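Local coordinates for Acarbose/maltose binding protein GacH (Streptomyces glaucescens, PDB 3K01) that binds acarbose and an acarbose homolog as the solute receptor of an ABC transporter, and may also bind maltose, at residues K132-A144 and Q291-Y303. Residues are numbered along the deposited sequence; the frame is centred on the assembly and turned at random.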
ATOM      1  N   LYS A 132       4.612  -5.109  20.346  1.00 12.30           N
ATOM      2  CA  LYS A 132       6.068  -5.184  20.133  1.00 11.67           C
ATOM      3  C   LYS A 132       6.416  -4.777  18.712  1.00 10.81           C
ATOM      4  O   LYS A 132       5.578  -4.862  17.814  1.00 10.30           O
ATOM      5  CB  LYS A 132       6.619  -6.574  20.425  1.00 12.31           C
ATOM      6  CG  LYS A 132       6.529  -6.970  21.915  1.00 14.35           C
ATOM      7  CD  LYS A 132       7.072  -8.357  22.156  1.00 19.00           C
ATOM      8  CE  LYS A 132       7.044  -8.722  23.637  1.00 22.83           C
ATOM      9  NZ  LYS A 132       7.307 -10.180  23.781  1.00 25.74           N
ATOM     10  N   THR A 133       7.648  -4.334  18.504  1.00  9.93           N
ATOM     11  CA  THR A 133       8.101  -3.879  17.184  1.00  8.86           C
ATOM     12  C   THR A 133       8.877  -5.006  16.521  1.00  8.54           C
ATOM     13  O   THR A 133       9.812  -5.576  17.123  1.00  9.22           O
ATOM     14  CB  THR A 133       9.028  -2.676  17.362  1.00  8.82           C
ATOM     15  OG1 THR A 133       8.333  -1.676  18.113  1.00 10.17           O
ATOM     16  CG2 THR A 133       9.437  -2.101  16.015  1.00  9.43           C
ATOM     17  N   TYR A 134       8.509  -5.347  15.274  1.00  7.31           N
ATOM     18  CA  TYR A 134       9.145  -6.418  14.537  1.00  7.68           C
ATOM     19  C   TYR A 134       9.712  -5.983  13.191  1.00  7.40           C
ATOM     20  O   TYR A 134      10.057  -6.827  12.356  1.00  8.11           O
ATOM     21  CB  TYR A 134       8.162  -7.578  14.323  1.00  7.93           C
ATOM     22  CG  TYR A 134       7.762  -8.272  15.599  1.00  7.72           C
ATOM     23  CD1 TYR A 134       8.569  -9.279  16.126  1.00  7.90           C
ATOM     24  CD2 TYR A 134       6.587  -7.942  16.263  1.00  9.30           C
ATOM     25  CE1 TYR A 134       8.209  -9.936  17.306  1.00  9.78           C
ATOM     26  CE2 TYR A 134       6.234  -8.580  17.437  1.00  9.91           C
ATOM     27  CZ  TYR A 134       7.029  -9.571  17.932  1.00  9.63           C
ATOM     28  OH  TYR A 134       6.673 -10.217  19.115  1.00 13.19           O
ATOM     29  N   ALA A 135       9.791  -4.682  12.959  1.00  7.00           N
ATOM     30  CA  ALA A 135      10.329  -4.207  11.686  1.00  7.24           C
ATOM     31  C   ALA A 135      10.741  -2.768  11.831  1.00  7.14           C
ATOM     32  O   ALA A 135      10.422  -2.123  12.829  1.00  7.57           O
ATOM     33  CB  ALA A 135       9.280  -4.358  10.539  1.00  7.85           C
ATOM     34  N   VAL A 136      11.415  -2.271  10.800  1.00  7.22           N
ATOM     35  CA  VAL A 136      11.637  -0.836  10.608  1.00  7.26           C
ATOM     36  C   VAL A 136      11.065  -0.451   9.223  1.00  6.95           C
ATOM     37  O   VAL A 136      11.114  -1.238   8.285  1.00  7.89           O
ATOM     38  CB  VAL A 136      13.127  -0.418  10.702  1.00  7.16           C
ATOM     39  CG1 VAL A 136      13.627  -0.635  12.134  1.00  9.14           C
ATOM     40  CG2 VAL A 136      14.001  -1.198   9.711  1.00  9.36           C
ATOM     41  N   PRO A 137      10.527   0.766   9.097  1.00  7.16           N
ATOM     42  CA  PRO A 137       9.896   1.141   7.812  1.00  6.88           C
ATOM     43  C   PRO A 137      10.896   1.423   6.722  1.00  7.29           C
ATOM     44  O   PRO A 137      12.006   1.914   6.972  1.00  8.05           O
ATOM     45  CB  PRO A 137       9.130   2.429   8.163  1.00  7.70           C
ATOM     46  CG  PRO A 137       9.020   2.423   9.679  1.00  7.81           C
ATOM     47  CD  PRO A 137      10.348   1.828  10.093  1.00  7.98           C
ATOM     48  N   GLN A 138      10.485   1.158   5.488  1.00  6.56           N
ATOM     49  CA  GLN A 138      11.344   1.392   4.327  1.00  6.75           C
ATOM     50  C   GLN A 138      10.658   2.305   3.296  1.00  7.05           C
ATOM     51  O   GLN A 138      11.114   3.435   3.081  1.00  7.66           O
ATOM     52  CB  GLN A 138      11.779   0.084   3.701  1.00  7.78           C
ATOM     53  CG  GLN A 138      12.826   0.265   2.626  1.00  8.30           C
ATOM     54  CD  GLN A 138      12.989  -0.964   1.800  1.00  9.02           C
ATOM     55  OE1 GLN A 138      11.995  -1.512   1.313  1.00  8.89           O
ATOM     56  NE2 GLN A 138      14.240  -1.454   1.638  1.00  9.68           N
ATOM     57  N   VAL A 139       9.557   1.847   2.688  1.00  6.56           N
ATOM     58  CA  VAL A 139       8.835   2.692   1.722  1.00  7.19           C
ATOM     59  C   VAL A 139       7.336   2.561   1.967  1.00  6.86           C
ATOM     60  O   VAL A 139       6.854   1.569   2.539  1.00  6.73           O
ATOM     61  CB  VAL A 139       9.153   2.318   0.248  1.00  8.01           C
ATOM     62  CG1 VAL A 139      10.622   2.591  -0.109  1.00  8.94           C
ATOM     63  CG2 VAL A 139       8.817   0.902  -0.029  1.00  8.43           C
ATOM     64  N   ILE A 140       6.592   3.570   1.529  1.00  6.70           N
ATOM     65  CA  ILE A 140       5.122   3.584   1.657  1.00  6.96           C
ATOM     66  C   ILE A 140       4.481   3.821   0.300  1.00  7.16           C
ATOM     67  O   ILE A 140       5.076   4.454  -0.564  1.00  7.10           O
ATOM     68  CB  ILE A 140       4.676   4.693   2.672  1.00  7.32           C
ATOM     69  CG1 ILE A 140       3.150   4.689   2.952  1.00  8.13           C
ATOM     70  CG2 ILE A 140       5.165   6.085   2.244  1.00  8.75           C
ATOM     71  CD1 ILE A 140       2.795   5.331   4.287  1.00  8.07           C
ATOM     72  N   ASP A 141       3.273   3.298   0.121  1.00  6.74           N
ATOM     73  CA  ASP A 141       2.480   3.746  -1.010  1.00  7.25           C
ATOM     74  C   ASP A 141       0.998   3.671  -0.635  1.00  7.15           C
ATOM     75  O   ASP A 141       0.626   3.312   0.495  1.00  7.35           O
ATOM     76  CB  ASP A 141       2.838   2.968  -2.286  1.00  8.21           C
ATOM     77  CG  ASP A 141       2.616   1.491  -2.155  1.00  9.97           C
ATOM     78  OD1 ASP A 141       1.691   1.073  -1.431  1.00  9.80           O
ATOM     79  OD2 ASP A 141       3.378   0.716  -2.783  1.00 12.82           O
ATOM     80  N   THR A 142       0.151   4.100  -1.565  1.00  7.58           N
ATOM     81  CA  THR A 142      -1.297   4.134  -1.325  1.00  7.30           C
ATOM     82  C   THR A 142      -1.991   4.280  -2.663  1.00  6.98           C
ATOM     83  O   THR A 142      -1.344   4.339  -3.713  1.00  7.83           O
ATOM     84  CB  THR A 142      -1.658   5.301  -0.370  1.00  7.13           C
ATOM     85  OG1 THR A 142      -3.007   5.177   0.109  1.00  7.32           O
ATOM     86  CG2 THR A 142      -1.470   6.668  -1.002  1.00  8.31           C
ATOM     87  N   LEU A 143      -3.312   4.350  -2.609  1.00  6.09           N
ATOM     88  CA  LEU A 143      -4.125   4.646  -3.795  1.00  6.04           C
ATOM     89  C   LEU A 143      -4.441   6.124  -3.843  1.00  5.80           C
ATOM     90  O   LEU A 143      -4.485   6.794  -2.817  1.00  6.34           O
ATOM     91  CB  LEU A 143      -5.437   3.851  -3.736  1.00  6.72           C
ATOM     92  CG  LEU A 143      -5.324   2.338  -3.805  1.00  6.36           C
ATOM     93  CD1 LEU A 143      -6.706   1.654  -3.701  1.00  7.23           C
ATOM     94  CD2 LEU A 143      -4.611   1.874  -5.091  1.00  8.41           C
ATOM     95  N   ALA A 144      -4.696   6.611  -5.067  1.00  6.74           N
ATOM     96  CA  ALA A 144      -4.914   8.026  -5.319  1.00  6.93           C
ATOM     97  C   ALA A 144      -5.854   8.177  -6.502  1.00  6.66           C
ATOM     98  O   ALA A 144      -6.005   7.247  -7.288  1.00  6.41           O
ATOM     99  CB  ALA A 144      -3.572   8.724  -5.619  1.00  7.56           C
ATOM    100  N   GLN A 291     -12.336  10.294   4.903  1.00  8.04           N
ATOM    101  CA  GLN A 291     -11.538  10.312   3.704  1.00  8.58           C
ATOM    102  C   GLN A 291     -10.277   9.540   3.991  1.00  8.82           C
ATOM    103  O   GLN A 291      -9.536   9.865   4.932  1.00 10.15           O
ATOM    104  CB  GLN A 291     -11.196  11.742   3.304  1.00  7.82           C
ATOM    105  CG  GLN A 291     -10.485  11.807   1.960  1.00  8.89           C
ATOM    106  CD  GLN A 291     -10.248  13.217   1.413  1.00  9.25           C
ATOM    107  OE1 GLN A 291      -9.870  13.398   0.229  1.00 10.98           O
ATOM    108  NE2 GLN A 291     -10.484  14.207   2.227  1.00  9.09           N
ATOM    109  N   GLY A 292     -10.002   8.536   3.187  1.00  7.33           N
ATOM    110  CA  GLY A 292      -8.764   7.802   3.377  1.00  6.84           C
ATOM    111  C   GLY A 292      -8.533   6.776   2.311  1.00  6.57           C
ATOM    112  O   GLY A 292      -9.479   6.307   1.659  1.00  6.87           O
ATOM    113  N   SER A 293      -7.273   6.373   2.172  1.00  6.18           N
ATOM    114  CA  SER A 293      -6.860   5.391   1.188  1.00  6.79           C
ATOM    115  C   SER A 293      -6.046   4.315   1.896  1.00  7.29           C
ATOM    116  O   SER A 293      -5.408   4.579   2.917  1.00  7.33           O
ATOM    117  CB  SER A 293      -6.039   6.066   0.079  1.00  6.52           C
ATOM    118  OG  SER A 293      -5.043   6.900   0.645  1.00  7.80           O
ATOM    119  N   PRO A 294      -6.070   3.086   1.397  1.00  6.09           N
ATOM    120  CA  PRO A 294      -5.350   2.026   2.096  1.00  6.99           C
ATOM    121  C   PRO A 294      -3.838   2.167   1.987  1.00  7.75           C
ATOM    122  O   PRO A 294      -3.299   2.731   1.036  1.00  7.63           O
ATOM    123  CB  PRO A 294      -5.839   0.767   1.402  1.00  6.49           C
ATOM    124  CG  PRO A 294      -6.173   1.241  -0.016  1.00  6.76           C
ATOM    125  CD  PRO A 294      -6.756   2.597   0.180  1.00  6.95           C
ATOM    126  N   GLN A 295      -3.148   1.562   2.939  1.00  7.73           N
ATOM    127  CA  GLN A 295      -1.695   1.711   3.067  1.00  7.54           C
ATOM    128  C   GLN A 295      -0.967   0.504   2.542  1.00  7.42           C
ATOM    129  O   GLN A 295      -1.280  -0.626   2.919  1.00  8.27           O
ATOM    130  CB  GLN A 295      -1.377   1.803   4.550  1.00  8.24           C
ATOM    131  CG  GLN A 295       0.106   1.937   4.869  1.00  8.42           C
ATOM    132  CD  GLN A 295       0.371   1.894   6.347  1.00  8.69           C
ATOM    133  OE1 GLN A 295      -0.543   1.970   7.150  1.00  9.07           O
ATOM    134  NE2 GLN A 295       1.650   1.821   6.715  1.00  8.40           N
ATOM    135  N   GLY A 296       0.022   0.734   1.680  1.00  7.03           N
ATOM    136  CA  GLY A 296       0.932  -0.309   1.254  1.00  7.67           C
ATOM    137  C   GLY A 296       2.370   0.084   1.559  1.00  6.62           C
ATOM    138  O   GLY A 296       2.647   1.081   2.233  1.00  7.12           O
ATOM    139  N   GLY A 297       3.276  -0.728   1.049  1.00  7.81           N
ATOM    140  CA  GLY A 297       4.703  -0.449   1.197  1.00  7.17           C
ATOM    141  C   GLY A 297       5.449  -1.626   1.786  1.00  7.57           C
ATOM    142  O   GLY A 297       4.934  -2.748   1.906  1.00  8.13           O
ATOM    143  N   TRP A 298       6.688  -1.341   2.172  1.00  6.86           N
ATOM    144  CA  TRP A 298       7.638  -2.363   2.613  1.00  7.47           C
ATOM    145  C   TRP A 298       8.371  -1.873   3.830  1.00  6.96           C
ATOM    146  O   TRP A 298       8.679  -0.695   3.949  1.00  7.10           O
ATOM    147  CB  TRP A 298       8.678  -2.668   1.513  1.00  7.08           C
ATOM    148  CG  TRP A 298       8.068  -3.314   0.286  1.00  7.91           C
ATOM    149  CD1 TRP A 298       7.542  -2.680  -0.800  1.00 10.01           C
ATOM    150  CD2 TRP A 298       7.850  -4.709   0.085  1.00  7.78           C
ATOM    151  NE1 TRP A 298       7.044  -3.608  -1.681  1.00 10.27           N
ATOM    152  CE2 TRP A 298       7.222  -4.863  -1.167  1.00 10.07           C
ATOM    153  CE3 TRP A 298       8.169  -5.860   0.829  1.00  8.48           C
ATOM    154  CZ2 TRP A 298       6.881  -6.118  -1.687  1.00 11.14           C
ATOM    155  CZ3 TRP A 298       7.830  -7.105   0.322  1.00 10.46           C
ATOM    156  CH2 TRP A 298       7.179  -7.222  -0.927  1.00 10.83           C
ATOM    157  N   ASN A 299       8.686  -2.842   4.683  1.00  6.90           N
ATOM    158  CA  ASN A 299       9.482  -2.695   5.886  1.00  7.26           C
ATOM    159  C   ASN A 299      10.650  -3.666   5.785  1.00  7.37           C
ATOM    160  O   ASN A 299      10.744  -4.477   4.861  1.00  7.26           O
ATOM    161  CB  ASN A 299       8.591  -3.001   7.101  1.00  7.81           C
ATOM    162  CG  ASN A 299       7.466  -1.995   7.259  1.00  7.17           C
ATOM    163  OD1 ASN A 299       7.584  -0.848   6.858  1.00  7.30           O
ATOM    164  ND2 ASN A 299       6.370  -2.423   7.867  1.00  9.23           N
ATOM    165  N   LEU A 300      11.512  -3.615   6.795  1.00  7.15           N
ATOM    166  CA  LEU A 300      12.614  -4.576   6.942  1.00  7.04           C
ATOM    167  C   LEU A 300      12.536  -5.223   8.302  1.00  6.87           C
ATOM    168  O   LEU A 300      12.377  -4.535   9.312  1.00  7.20           O
ATOM    169  CB  LEU A 300      13.958  -3.876   6.820  1.00  8.42           C
ATOM    170  CG  LEU A 300      14.115  -3.124   5.502  1.00  9.15           C
ATOM    171  CD1 LEU A 300      14.783  -1.768   5.725  1.00 15.04           C
ATOM    172  CD2 LEU A 300      14.809  -3.998   4.490  1.00 16.23           C
ATOM    173  N   SER A 301      12.626  -6.548   8.309  1.00  6.87           N
ATOM    174  CA  SER A 301      12.534  -7.325   9.539  0.50  6.68           C
ATOM    175  C   SER A 301      13.724  -8.250   9.676  1.00  7.56           C
ATOM    176  O   SER A 301      14.398  -8.576   8.696  1.00  7.66           O
ATOM    177  CB  SER A 301      11.251  -8.144   9.521  0.50  6.25           C
ATOM    178  OG  SER A 301      10.135  -7.280   9.479  0.50  3.78           O
ATOM    179  N   VAL A 302      13.972  -8.677  10.901  1.00  8.01           N
ATOM    180  CA  VAL A 302      15.075  -9.566  11.231  1.00  7.94           C
ATOM    181  C   VAL A 302      14.474 -10.929  11.564  1.00  8.02           C
ATOM    182  O   VAL A 302      13.511 -11.011  12.326  1.00  8.35           O
ATOM    183  CB  VAL A 302      15.866  -9.015  12.423  1.00  8.36           C
ATOM    184  CG1 VAL A 302      16.957 -10.002  12.827  1.00  8.95           C
ATOM    185  CG2 VAL A 302      16.475  -7.624  12.110  1.00  9.43           C
ATOM    186  N   TYR A 303      15.026 -11.980  10.967  1.00  7.82           N
ATOM    187  CA  TYR A 303      14.584 -13.332  11.257  1.00  8.71           C
ATOM    188  C   TYR A 303      14.870 -13.711  12.702  1.00  9.12           C
ATOM    189  O   TYR A 303      15.982 -13.512  13.209  1.00  8.68           O
ATOM    190  CB  TYR A 303      15.270 -14.264  10.280  1.00  8.93           C
ATOM    191  CG  TYR A 303      15.181 -15.738  10.609  1.00  8.31           C
ATOM    192  CD1 TYR A 303      13.954 -16.358  10.887  1.00 10.01           C
ATOM    193  CD2 TYR A 303      16.333 -16.513  10.634  1.00  9.57           C
ATOM    194  CE1 TYR A 303      13.890 -17.722  11.181  1.00 11.58           C
ATOM    195  CE2 TYR A 303      16.271 -17.894  10.920  1.00 10.70           C
ATOM    196  CZ  TYR A 303      15.051 -18.469  11.190  1.00 10.59           C
ATOM    197  OH  TYR A 303      14.980 -19.824  11.505  1.00 14.53           O
TER
HETATM  198  O   HOH W   1      12.441  -7.979  13.179  1.00  8.96           O
HETATM  199  O   HOH W   2      -5.397   8.981  -1.366  1.00  7.13           O
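The carbonyl oxygen W298 O is gripped by two consecutive amides of the opposing strand. V139 N gives it a good hydrogen bond of 3.0 Å, while Q138 N, at the same 3.0 Å from W298 O, makes a weak one bent to 134° at the hydrogen. Two residues facing one define a classic beta bulge, which shifts the antiparallel register by one residue after P137. Regular pairing resumes on both sides, V136 with L300 and D141 with G296.

Around the indole of W298, the methyl V139 CG2 sits in the ring plane, at the edge, 3.9 Å from W298 CD1. The extended Q138 side chain runs alongside W298, its amide turned 64° from the ring. R89 donates to Q138 OE1 and also makes a cation-pi contact with the indole, linking the two side chains. V136 CG2, on the N-terminal side of the bulge in its own strand, packs on L300 CB with its beta-branched, apolar side chain.

Two glycines allow the strands to come close. G297 has a positive phi, at which a side chain would be jammed against the carbonyl oxygen of the residue before, and its CA lies 4.1 Å from I140 CA. With chi1 at 60°, D141 swings its carboxylate over G296, bringing D141 OD1 to 3.1 Å from G296 CA. Farther along, T142 uses its hydroxyl: T142 OG1 donates to P294 O at 2.6 Å, reaching it from above the carbonyl plane. A water joins L143 O to S293 OG, and L143 CD1 meets the P294 ring at CG, 3.7 Å away.

These long strands resemble the interlobe hinge segments of two-lobed solute-binding proteins. Helix 309-320 packs on V136 and L300, helix 351-360 on T142, and helix 193-198 on L143 and P294, while strand 87-91 pairs antiparallel with strand 293-302.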